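Local atomic coordinates of aminoglycoside acetyltransferase meta-AAC0020 (Uncultured bacterium, PDB entry 5F47), a protein that probably transfers an acetyl group from acetyl-coenzyme A to aminoglycoside antibiotics, as an acetyltransferase of the GNAT family linked to antibiotic resistance. Residues Pro22-Ile25 / Gln26-Leu30; Asp132-Leu135 / Asp136-Ser140. One frame throughout, in Å; residues are numbered along the deposited sequence.

Interaction 1 of 2, residues Pro22-Ile25 / Gln26-Leu30; sequences PKFI and QLIRL
I28 lays its CD1 methyl over the face of the F24 ring. CD1 stands 3.9 Å from the centroid of that ring, only 10° off the ring normal. This is a CH-pi contact one helical turn apart. The two side chains are brought together by different first torsions. F24 has CG anti to its backbone N (chi1 -170°). In I28 the CG1 branch lies beside the backbone N and carries CD1 back along the helix. On the way I28 CG1 passes 3.3 Å from F24 O. That oxygen also accepts the I28 N-H, with N and O 2.9 Å apart, so the same isoleucine meets F24 through backbone and side chain.

Further bonds of this i to i+4 kind run from Q26 N to P22 O, L27 N to K23 O and R29 N to I25 O. Q26 CG rests 3.5 Å from P22 O, and R29 CG lies 3.4 Å from I25 O. The R29 guanidinium makes a salt bridge with E32, one turn further on.

All of this belongs to helix 21-34. F24 and L27 pack on V59 of strand 57-64. F24 also reaches L51 and L52 of helix 45-53, where I28 meets L48. I28 further touches Y80 of the second subunit, so this part of the helix faces sheet, neighbouring helix and partner chain.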
ATOM      1  N   PRO B  22       2.113   8.186  22.831  1.00 25.17           N
ATOM      2  CA  PRO B  22       1.992   7.070  23.779  1.00 23.69           C
ATOM      3  C   PRO B  22       0.974   6.011  23.367  1.00 23.78           C
ATOM      4  O   PRO B  22       1.262   4.823  23.519  1.00 22.93           O
ATOM      5  CB  PRO B  22       1.549   7.761  25.078  1.00 27.13           C
ATOM      6  CG  PRO B  22       2.123   9.113  24.973  1.00 27.96           C
ATOM      7  CD  PRO B  22       1.948   9.480  23.527  1.00 25.71           C
ATOM      8  N   LYS B  23      -0.185   6.423  22.853  1.00 22.70           N
ATOM      9  CA  LYS B  23      -1.173   5.452  22.399  1.00 21.82           C
ATOM     10  C   LYS B  23      -0.685   4.718  21.155  1.00 20.36           C
ATOM     11  O   LYS B  23      -0.984   3.542  20.976  1.00 18.67           O
ATOM     12  CB  LYS B  23      -2.519   6.129  22.130  1.00 21.62           C
ATOM     13  CG  LYS B  23      -3.262   6.496  23.410  1.00 24.85           C
ATOM     14  CD  LYS B  23      -4.516   7.300  23.107  1.00 25.35           C
ATOM     15  CE  LYS B  23      -5.228   7.724  24.389  1.00 29.83           C
ATOM     16  NZ  LYS B  23      -6.321   8.695  24.104  1.00 32.71           N
ATOM     17  N   PHE B  24       0.070   5.407  20.302  1.00 18.97           N
ATOM     18  CA  PHE B  24       0.635   4.783  19.105  1.00 17.83           C
ATOM     19  C   PHE B  24       1.595   3.659  19.517  1.00 17.52           C
ATOM     20  O   PHE B  24       1.531   2.550  18.978  1.00 16.31           O
ATOM     21  CB  PHE B  24       1.344   5.847  18.261  1.00 18.79           C
ATOM     22  CG  PHE B  24       1.775   5.398  16.877  1.00 18.52           C
ATOM     23  CD1 PHE B  24       1.171   4.335  16.210  1.00 16.91           C
ATOM     24  CD2 PHE B  24       2.807   6.077  16.241  1.00 18.71           C
ATOM     25  CE1 PHE B  24       1.609   3.961  14.927  1.00 16.93           C
ATOM     26  CE2 PHE B  24       3.232   5.731  14.979  1.00 18.11           C
ATOM     27  CZ  PHE B  24       2.645   4.670  14.315  1.00 16.37           C
ATOM     28  N   ILE B  25       2.444   3.942  20.499  1.00 19.29           N
ATOM     29  CA  ILE B  25       3.381   2.941  21.008  1.00 18.93           C
ATOM     30  C   ILE B  25       2.630   1.776  21.644  1.00 19.65           C
ATOM     31  O   ILE B  25       2.989   0.614  21.421  1.00 18.31           O
ATOM     32  CB  ILE B  25       4.371   3.574  21.999  1.00 20.98           C
ATOM     33  CG1 ILE B  25       5.315   4.490  21.220  1.00 20.41           C
ATOM     34  CG2 ILE B  25       5.182   2.504  22.760  1.00 21.67           C
ATOM     35  CD1 ILE B  25       6.257   5.297  22.094  1.00 23.56           C
ATOM     36  N   GLN B  26       1.575   2.064  22.405  1.00 20.35           N
ATOM     37  CA  GLN B  26       0.735   0.985  22.943  1.00 21.28           C
ATOM     38  C   GLN B  26       0.173   0.106  21.832  1.00 18.75           C
ATOM     39  O   GLN B  26       0.156  -1.127  21.951  1.00 18.89           O
ATOM     40  CB  GLN B  26      -0.422   1.543  23.773  1.00 25.42           C
ATOM     41  CG  GLN B  26      -0.069   2.045  25.147  1.00 32.67           C
ATOM     42  CD  GLN B  26      -1.300   2.581  25.857  1.00 38.74           C
ATOM     43  OE1 GLN B  26      -2.253   1.839  26.124  1.00 40.79           O
ATOM     44  NE2 GLN B  26      -1.297   3.878  26.145  1.00 41.07           N
ATOM     45  N   LEU B  27      -0.295   0.727  20.748  1.00 17.75           N
ATOM     46  CA  LEU B  27      -0.822  -0.045  19.631  1.00 16.53           C
ATOM     47  C   LEU B  27       0.265  -0.905  18.991  1.00 15.98           C
ATOM     48  O   LEU B  27       0.026  -2.067  18.668  1.00 16.47           O
ATOM     49  CB  LEU B  27      -1.450   0.870  18.573  1.00 15.68           C
ATOM     50  CG  LEU B  27      -2.060   0.096  17.398  1.00 17.02           C
ATOM     51  CD1 LEU B  27      -3.176  -0.851  17.863  1.00 18.44           C
ATOM     52  CD2 LEU B  27      -2.576   1.050  16.324  1.00 17.19           C
ATOM     53  N   ILE B  28       1.458  -0.339  18.829  1.00 15.80           N
ATOM     54  CA  ILE B  28       2.558  -1.075  18.219  1.00 16.50           C
ATOM     55  C   ILE B  28       2.905  -2.285  19.097  1.00 16.68           C
ATOM     56  O   ILE B  28       3.132  -3.377  18.580  1.00 17.14           O
ATOM     57  CB  ILE B  28       3.775  -0.171  18.006  1.00 14.35           C
ATOM     58  CG1 ILE B  28       3.453   0.885  16.944  1.00 15.28           C
ATOM     59  CG2 ILE B  28       4.989  -1.004  17.570  1.00 18.24           C
ATOM     60  CD1 ILE B  28       4.415   2.070  16.943  1.00 17.13           C
ATOM     61  N   ARG B  29       2.900  -2.114  20.418  1.00 16.68           N
ATOM     62  CA  ARG B  29       3.115  -3.258  21.308  1.00 18.08           C
ATOM     63  C   ARG B  29       1.996  -4.285  21.202  1.00 17.89           C
ATOM     64  O   ARG B  29       2.235  -5.478  21.338  1.00 20.60           O
ATOM     65  CB  ARG B  29       3.251  -2.810  22.765  1.00 20.80           C
ATOM     66  CG  ARG B  29       4.511  -1.991  23.042  1.00 22.64           C
ATOM     67  CD  ARG B  29       5.776  -2.731  22.619  1.00 24.68           C
ATOM     68  NE  ARG B  29       6.981  -2.033  23.063  1.00 25.53           N
ATOM     69  CZ  ARG B  29       8.217  -2.426  22.770  1.00 27.14           C
ATOM     70  NH1 ARG B  29       8.422  -3.516  22.031  1.00 27.02           N
ATOM     71  NH2 ARG B  29       9.251  -1.724  23.214  1.00 28.86           N
ATOM     72  N   LEU B  30       0.764  -3.826  20.979  1.00 17.50           N
ATOM     73  CA  LEU B  30      -0.339  -4.757  20.786  0.54 18.41           C
ATOM     74  C   LEU B  30      -0.113  -5.580  19.517  1.00 16.88           C
ATOM     75  O   LEU B  30      -0.328  -6.795  19.512  1.00 18.47           O
ATOM     76  CB  LEU B  30      -1.667  -4.005  20.730  0.54 18.49           C
ATOM     77  CG  LEU B  30      -2.951  -4.833  20.795  0.54 18.47           C
ATOM     78  CD1 LEU B  30      -4.064  -4.025  21.450  0.54 19.17           C
ATOM     79  CD2 LEU B  30      -3.356  -5.235  19.389  0.54 17.77           C
TER

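Interaction 2 of 2, residues Asp132-Leu135 / Asp136-Ser140; sequences DYAL and DFYRS
R139 runs its side chain alongside L135, four residues earlier. Its CB lies 3.4 Å from L135 O. CG comes closer to the same oxygen, at 3.2 Å, and CD is still 3.3 Å from it. With the chain extended from CG to NE, NE has drawn off to 4.1 Å from L135 O. L135 CB lies over one face of the guanidinium, 3.7 Å from R139 NH1. The two side chains point the same way. Both have CG beside the backbone N, with chi1 of -66° in L135 and -72° in R139. The charged end is held by a salt bridge from NH2 to E146.

L135 O also accepts the R139 N-H. Y138 N bonds A134 O at 2.9 Å. The Y138 ring leans obliquely past this oxygen, its CD2 3.2 Å from A134 O. F137 CD2 lies over the face of the Y138 ring. Beyond these turns, S140 N bonds F137 O. S140 is modelled in two conformers, and in the one given here its OG also bonds that oxygen.

A134, L135 and Y138 pack on A127 of strand 122-128, and F137 meets I108 of helix 103-117. L135, Y138 and R139 touch V150, Y154 and F152 of the second subunit. This is the short helix between strands 122-128 and 145-155, in the C-terminal half of the GNAT fold.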
ATOM      1  N   ASP B 132      -7.088 -17.715   8.817  1.00 30.69           N
ATOM      2  CA  ASP B 132      -8.512 -18.003   8.823  1.00 33.26           C
ATOM      3  C   ASP B 132      -9.288 -17.023   9.688  1.00 29.20           C
ATOM      4  O   ASP B 132     -10.377 -16.583   9.312  1.00 26.78           O
ATOM      5  CB  ASP B 132      -8.745 -19.437   9.299  1.00 43.48           C
ATOM      6  CG  ASP B 132      -8.039 -20.456   8.428  1.00 50.86           C
ATOM      7  OD1 ASP B 132      -8.139 -20.344   7.187  1.00 54.81           O
ATOM      8  OD2 ASP B 132      -7.364 -21.352   8.980  1.00 56.65           O
ATOM      9  N   TYR B 133      -8.728 -16.666  10.840  1.00 28.98           N
ATOM     10  CA  TYR B 133      -9.408 -15.739  11.739  1.00 31.44           C
ATOM     11  C   TYR B 133      -9.635 -14.392  11.059  1.00 26.19           C
ATOM     12  O   TYR B 133     -10.730 -13.831  11.130  1.00 25.02           O
ATOM     13  CB  TYR B 133      -8.620 -15.541  13.042  1.00 38.82           C
ATOM     14  CG  TYR B 133      -9.191 -14.434  13.914  1.00 45.90           C
ATOM     15  CD1 TYR B 133     -10.213 -14.689  14.825  1.00 50.46           C
ATOM     16  CD2 TYR B 133      -8.719 -13.126  13.813  1.00 47.89           C
ATOM     17  CE1 TYR B 133     -10.741 -13.677  15.611  1.00 53.47           C
ATOM     18  CE2 TYR B 133      -9.243 -12.112  14.592  1.00 51.20           C
ATOM     19  CZ  TYR B 133     -10.250 -12.391  15.490  1.00 54.48           C
ATOM     20  OH  TYR B 133     -10.760 -11.372  16.262  1.00 57.46           O
ATOM     21  N   ALA B 134      -8.602 -13.871  10.413  1.00 23.59           N
ATOM     22  CA  ALA B 134      -8.700 -12.557   9.797  1.00 21.37           C
ATOM     23  C   ALA B 134      -9.661 -12.574   8.620  1.00 19.34           C
ATOM     24  O   ALA B 134     -10.422 -11.617   8.408  1.00 19.43           O
ATOM     25  CB  ALA B 134      -7.332 -12.078   9.356  1.00 21.91           C
ATOM     26  N   LEU B 135      -9.645 -13.665   7.858  1.00 18.51           N
ATOM     27  CA  LEU B 135     -10.526 -13.767   6.701  1.00 18.22           C
ATOM     28  C   LEU B 135     -11.988 -13.774   7.132  1.00 20.31           C
ATOM     29  O   LEU B 135     -12.821 -13.081   6.537  1.00 19.70           O
ATOM     30  CB  LEU B 135     -10.218 -15.029   5.896  1.00 19.03           C
ATOM     31  CG  LEU B 135      -8.848 -15.055   5.218  1.00 17.46           C
ATOM     32  CD1 LEU B 135      -8.607 -16.404   4.563  1.00 20.04           C
ATOM     33  CD2 LEU B 135      -8.758 -13.951   4.186  1.00 18.28           C
ATOM     34  N   ASP B 136     -12.311 -14.542   8.166  1.00 22.10           N
ATOM     35  CA  ASP B 136     -13.691 -14.572   8.609  1.00 26.76           C
ATOM     36  C   ASP B 136     -14.078 -13.196   9.126  1.00 21.60           C
ATOM     37  O   ASP B 136     -15.207 -12.759   8.925  1.00 19.87           O
ATOM     38  CB  ASP B 136     -13.912 -15.644   9.673  1.00 37.64           C
ATOM     39  CG  ASP B 136     -15.312 -16.237   9.608  1.00 47.07           C
ATOM     40  OD1 ASP B 136     -15.742 -16.643   8.500  1.00 47.83           O
ATOM     41  OD2 ASP B 136     -15.987 -16.286  10.656  1.00 56.76           O
ATOM     42  N   PHE B 137     -13.139 -12.496   9.757  1.00 20.14           N
ATOM     43  CA  PHE B 137     -13.416 -11.147  10.237  1.00 18.98           C
ATOM     44  C   PHE B 137     -13.739 -10.185   9.091  1.00 17.59           C
ATOM     45  O   PHE B 137     -14.787  -9.513   9.117  1.00 17.59           O
ATOM     46  CB  PHE B 137     -12.241 -10.568  11.045  1.00 19.59           C
ATOM     47  CG  PHE B 137     -12.406  -9.098  11.314  1.00 19.52           C
ATOM     48  CD1 PHE B 137     -13.316  -8.658  12.279  1.00 20.99           C
ATOM     49  CD2 PHE B 137     -11.751  -8.160  10.525  1.00 19.55           C
ATOM     50  CE1 PHE B 137     -13.516  -7.310  12.488  1.00 21.99           C
ATOM     51  CE2 PHE B 137     -11.964  -6.816  10.730  1.00 19.38           C
ATOM     52  CZ  PHE B 137     -12.832  -6.388  11.704  1.00 19.84           C
ATOM     53  N   TYR B 138     -12.867 -10.103   8.089  1.00 16.62           N
ATOM     54  CA  TYR B 138     -13.107  -9.117   7.036  1.00 15.65           C
ATOM     55  C   TYR B 138     -14.386  -9.446   6.263  1.00 15.48           C
ATOM     56  O   TYR B 138     -15.111  -8.544   5.849  1.00 15.96           O
ATOM     57  CB  TYR B 138     -11.906  -9.000   6.093  1.00 15.18           C
ATOM     58  CG  TYR B 138     -10.756  -8.265   6.746  1.00 15.82           C
ATOM     59  CD1 TYR B 138     -10.876  -6.931   7.109  1.00 16.58           C
ATOM     60  CD2 TYR B 138      -9.559  -8.906   7.010  1.00 15.65           C
ATOM     61  CE1 TYR B 138      -9.841  -6.254   7.723  1.00 18.43           C
ATOM     62  CE2 TYR B 138      -8.513  -8.232   7.634  1.00 17.32           C
ATOM     63  CZ  TYR B 138      -8.671  -6.908   7.989  1.00 18.03           C
ATOM     64  OH  TYR B 138      -7.638  -6.215   8.597  1.00 19.90           O
ATOM     65  N   ARG B 139     -14.693 -10.727   6.124  1.00 16.05           N
ATOM     66  CA  ARG B 139     -15.896 -11.115   5.395  1.00 16.83           C
ATOM     67  C   ARG B 139     -17.159 -10.761   6.159  1.00 17.58           C
ATOM     68  O   ARG B 139     -18.250 -10.832   5.592  1.00 17.08           O
ATOM     69  CB  ARG B 139     -15.841 -12.601   5.072  1.00 16.41           C
ATOM     70  CG  ARG B 139     -14.820 -12.885   3.992  1.00 15.91           C
ATOM     71  CD  ARG B 139     -14.430 -14.353   3.917  1.00 16.68           C
ATOM     72  NE  ARG B 139     -13.516 -14.574   2.792  1.00 16.31           N
ATOM     73  CZ  ARG B 139     -12.704 -15.617   2.658  1.00 16.87           C
ATOM     74  NH1 ARG B 139     -12.648 -16.552   3.600  1.00 19.17           N
ATOM     75  NH2 ARG B 139     -11.926 -15.719   1.579  1.00 17.47           N
ATOM     76  N   SER B 140     -17.013 -10.350   7.417  1.00 16.99           N
ATOM     77  CA  SER B 140     -18.152  -9.949   8.245  0.73 17.70           C
ATOM     78  C   SER B 140     -18.347  -8.432   8.298  1.00 18.86           C
ATOM     79  O   SER B 140     -19.199  -7.933   9.045  1.00 21.28           O
ATOM     80  CB  SER B 140     -17.986 -10.486   9.673  0.73 18.88           C
ATOM     81  OG  SER B 140     -17.072  -9.698  10.424  0.73 20.99           O
TER

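Interactions 1 and 2 lie on separate helices of one GNAT chain. Their centres are 23 Å apart and their nearest atoms about 10 Å apart, so they do not touch. Within this chain, strands 11-15 and 122-128 are the outermost of the sheet; helix 21-34 follows the first and helix 132-138 the second. The sheet connects the two regions: residues 22-30 pack on strand 57-64, while residues 132-140 pack on strands 86-94 and 122-128. Both also meet the second subunit. A calcium ion lies about 12 Å from the F24 side chain; a calcium site in the entry is formed by E18, N53 and N55.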